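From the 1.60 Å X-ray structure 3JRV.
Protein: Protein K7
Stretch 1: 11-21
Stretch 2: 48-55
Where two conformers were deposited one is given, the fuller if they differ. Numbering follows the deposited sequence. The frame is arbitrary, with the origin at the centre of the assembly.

Stretch 1 (11-21) VFYFVDDDKIC
Stretch 2 (48-55) TSCGRLYK

Leu 53, Tyr 54 and Val 15 cover the most surface in this contact, which buries 582 Å² summed over both sides. Stretch 1 has no regular helix or strand; it forms a type I beta turn from Phe 14 to Asp 17, closed by Asp 17 N to Phe 14 O at 3.0 Å, with phi/psi of -56/-33 at Val 15 and -104/7 at Asp 16. In stretch 2 a helix begins at Arg 52, with Gly 51 as N-cap and Lys 55 N bonded to Gly 51 O at 3.1 Å. The register is set by CA atoms: Asp 16 lies 4.3 Å from Gly 51, and Asp 18 lies 4.4 Å from Arg 52.

Leu 53 (phi/psi -66/-54, chi1 t, chi2 p) points toward stretch 1. Its backbone N donates to Asp 17 O at 3.1 Å and 162°, while its side chain meets apolar neighbours: CD1 is 3.7 Å from Ile 20 CG2, and CD2 is 4.2 Å from Phe 14 CD1. Ile 20 has both chi angles t; Phe 14 has chi1 m, and its ring end leads away although its CB points toward the helix.

Tyr 54 (phi/psi -58/-42) has chi1 at -92°, between wells, and chi2 at 36°. This places one ring face over Val 15 CA, 3.8 Å from the ring centroid and 14° off the normal, a CH-pi geometry. Val 15, with chi1 p, adds CG2 to Tyr 54 CE2 at 3.9 Å and CG2 to Cys 50 CB at 4.0 Å. Phe 14 CB approaches Tyr 54 CE1 at 3.8 Å, and Phe 12 CD1, on a chi1 m side chain, reaches Tyr 54 OH at 3.9 Å.

Two further bonds fix the backbone before and at the helix start. Gly 51 N donates to Val 15 O at 2.8 Å and 148°; Arg 52 N donates almost linearly, at 178°, to Asp 18 OD1 at 2.9 Å, with Asp 18 chi1 m and chi2 -9°. Asp 17 O is 3.4 Å from Arg 52 N, but the poor angle excludes a hydrogen bond. Gly 51 (phi/psi -93/-173) leaves no room for a CB: an ideal one would lie 2.4 Å from Asp 17 O and 2.9 Å from Asp 18 OD1.

Water 1 bridges the stretches, accepting from Tyr 54 N at 2.9 Å and lying 2.7 Å from Asp 17 O as donor.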

# COMPACT_ATOMS: atom_id res chain seq x y z
N VAL A 11 5.18 -7.10 13.03
CA VAL A 11 3.82 -7.39 13.47
C VAL A 11 2.83 -6.64 12.57
O VAL A 11 3.02 -5.45 12.26
CB VAL A 11 3.63 -6.93 14.93
CG1 VAL A 11 2.22 -7.28 15.43
CG2 VAL A 11 4.67 -7.57 15.87
N PHE A 12 1.79 -7.34 12.12
CA PHE A 12 0.79 -6.73 11.26
C PHE A 12 -0.54 -6.72 11.99
O PHE A 12 -1.18 -7.77 12.12
CB PHE A 12 0.71 -7.52 9.95
CG PHE A 12 1.99 -7.50 9.20
CD1 PHE A 12 2.24 -6.47 8.33
CD2 PHE A 12 2.96 -8.46 9.41
CE1 PHE A 12 3.42 -6.35 7.66
CE2 PHE A 12 4.18 -8.37 8.71
CZ PHE A 12 4.42 -7.28 7.87
N TYR A 13 -0.88 -5.57 12.56
CA TYR A 13 -2.03 -5.46 13.45
C TYR A 13 -3.36 -5.56 12.74
O TYR A 13 -4.37 -5.91 13.39
CB TYR A 13 -1.96 -4.13 14.17
CG TYR A 13 -0.79 -4.07 15.11
CD1 TYR A 13 -0.85 -4.65 16.39
CD2 TYR A 13 0.39 -3.44 14.72
CE1 TYR A 13 0.25 -4.62 17.22
CE2 TYR A 13 1.47 -3.36 15.58
CZ TYR A 13 1.39 -3.94 16.82
OH TYR A 13 2.51 -3.88 17.64
N PHE A 14 -3.40 -5.28 11.43
CA PHE A 14 -4.68 -5.28 10.73
C PHE A 14 -4.91 -6.49 9.84
O PHE A 14 -5.98 -6.60 9.18
CB PHE A 14 -4.81 -4.03 9.86
CG PHE A 14 -4.78 -2.73 10.63
CD1 PHE A 14 -5.96 -2.13 11.05
CD2 PHE A 14 -3.57 -2.08 10.89
CE1 PHE A 14 -5.94 -0.88 11.72
CE2 PHE A 14 -3.53 -0.87 11.57
CZ PHE A 14 -4.70 -0.29 12.02
N VAL A 15 -3.92 -7.39 9.77
CA VAL A 15 -3.92 -8.47 8.78
C VAL A 15 -5.15 -9.36 8.78
O VAL A 15 -5.56 -9.81 7.70
CB VAL A 15 -2.63 -9.30 8.88
CG1 VAL A 15 -2.54 -10.06 10.23
CG2 VAL A 15 -2.52 -10.32 7.73
N ASP A 16 -5.76 -9.60 9.96
CA ASP A 16 -6.94 -10.43 10.05
C ASP A 16 -8.27 -9.67 10.24
O ASP A 16 -9.34 -10.29 10.40
CB ASP A 16 -6.76 -11.49 11.15
CG ASP A 16 -5.77 -12.54 10.73
OD1 ASP A 16 -5.89 -13.03 9.59
OD2 ASP A 16 -4.87 -12.87 11.54
N ASP A 17 -8.20 -8.34 10.13
CA ASP A 17 -9.41 -7.51 10.41
C ASP A 17 -10.37 -7.57 9.20
O ASP A 17 -9.93 -7.64 8.03
CB ASP A 17 -9.03 -6.05 10.66
CG ASP A 17 -8.26 -5.83 11.95
OD1 ASP A 17 -8.02 -6.80 12.72
OD2 ASP A 17 -7.92 -4.67 12.21
N ASP A 18 -11.66 -7.56 9.48
CA ASP A 18 -12.70 -7.51 8.46
C ASP A 18 -13.33 -6.14 8.39
O ASP A 18 -14.17 -5.93 7.54
CB ASP A 18 -13.82 -8.51 8.76
CG ASP A 18 -13.41 -9.96 8.45
OD1 ASP A 18 -12.32 -10.18 7.85
OD2 ASP A 18 -14.14 -10.91 8.87
N LYS A 19 -12.91 -5.23 9.26
CA LYS A 19 -13.56 -3.90 9.40
C LYS A 19 -12.49 -2.86 9.67
O LYS A 19 -11.46 -3.18 10.28
CB LYS A 19 -14.48 -3.90 10.69
CG LYS A 19 -15.60 -4.92 10.81
CD LYS A 19 -16.68 -4.67 9.80
CE LYS A 19 -17.82 -5.69 9.94
NZ LYS A 19 -18.94 -5.16 9.11
N ILE A 20 -12.75 -1.59 9.35
CA ILE A 20 -12.04 -0.47 9.97
C ILE A 20 -13.02 0.67 10.15
O ILE A 20 -13.70 1.08 9.21
CB ILE A 20 -10.83 0.03 9.15
CG1 ILE A 20 -10.12 1.19 9.87
CG2 ILE A 20 -11.23 0.43 7.69
CD1 ILE A 20 -8.68 1.33 9.51
N CYS A 21 -13.04 1.22 11.35
CA CYS A 21 -13.98 2.31 11.60
C CYS A 21 -13.41 3.41 12.47
O CYS A 21 -14.16 4.10 13.19
CB CYS A 21 -15.26 1.76 12.23
SG CYS A 21 -14.85 1.03 13.80
N THR A 48 -3.10 -15.67 1.34
CA THR A 48 -4.55 -15.84 1.54
C THR A 48 -4.97 -15.71 3.01
O THR A 48 -6.15 -15.62 3.32
CB THR A 48 -5.08 -17.22 1.04
OG1 THR A 48 -4.68 -18.27 1.94
CG2 THR A 48 -4.64 -17.53 -0.37
N SER A 49 -4.01 -15.68 3.92
CA SER A 49 -4.32 -15.66 5.34
C SER A 49 -4.43 -14.21 5.79
O SER A 49 -3.53 -13.65 6.47
CB SER A 49 -3.26 -16.42 6.14
OG SER A 49 -3.30 -17.82 5.85
N CYS A 50 -5.51 -13.57 5.35
CA CYS A 50 -5.76 -12.18 5.71
C CYS A 50 -7.26 -11.95 5.66
O CYS A 50 -8.02 -12.79 5.17
CB CYS A 50 -5.02 -11.21 4.76
SG CYS A 50 -5.56 -11.25 3.08
N GLY A 51 -7.69 -10.84 6.26
CA GLY A 51 -9.12 -10.62 6.38
C GLY A 51 -9.71 -9.80 5.24
O GLY A 51 -9.01 -9.46 4.27
N ARG A 52 -10.98 -9.45 5.38
CA ARG A 52 -11.70 -8.71 4.33
C ARG A 52 -11.11 -7.33 4.09
O ARG A 52 -11.23 -6.82 2.98
CB ARG A 52 -13.22 -8.64 4.60
CG ARG A 52 -13.92 -10.02 4.55
CD ARG A 52 -15.44 -9.93 4.77
NE ARG A 52 -16.06 -9.35 3.58
CZ ARG A 52 -17.06 -8.45 3.57
NH1 ARG A 52 -17.60 -8.02 4.69
NH2 ARG A 52 -17.51 -7.98 2.41
N LEU A 53 -10.53 -6.70 5.13
CA LEU A 53 -9.96 -5.36 4.98
C LEU A 53 -8.76 -5.38 4.02
O LEU A 53 -8.71 -4.64 3.03
CB LEU A 53 -9.59 -4.80 6.35
CG LEU A 53 -8.90 -3.43 6.40
CD1 LEU A 53 -9.78 -2.37 5.70
CD2 LEU A 53 -8.57 -3.09 7.85
N TYR A 54 -7.79 -6.24 4.31
CA TYR A 54 -6.65 -6.42 3.38
C TYR A 54 -7.12 -6.85 2.00
O TYR A 54 -6.60 -6.34 1.01
CB TYR A 54 -5.67 -7.46 3.93
CG TYR A 54 -4.56 -6.89 4.76
CD1 TYR A 54 -4.75 -5.80 5.60
CD2 TYR A 54 -3.33 -7.55 4.82
CE1 TYR A 54 -3.73 -5.34 6.47
CE2 TYR A 54 -2.31 -7.08 5.62
CZ TYR A 54 -2.48 -5.97 6.42
OH TYR A 54 -1.44 -5.63 7.24
N LYS A 55 -8.08 -7.76 1.91
CA LYS A 55 -8.60 -8.18 0.58
C LYS A 55 -9.15 -6.97 -0.18
O LYS A 55 -8.93 -6.85 -1.39
CB LYS A 55 -9.64 -9.30 0.73
CG LYS A 55 -8.95 -10.64 1.05
CD LYS A 55 -9.96 -11.75 1.22
CE LYS A 55 -9.25 -13.04 1.61
NZ LYS A 55 -10.23 -13.89 2.32
O HOH W 1 -7.55 -7.71 6.79
O HOH W 2 -3.05 -14.00 9.26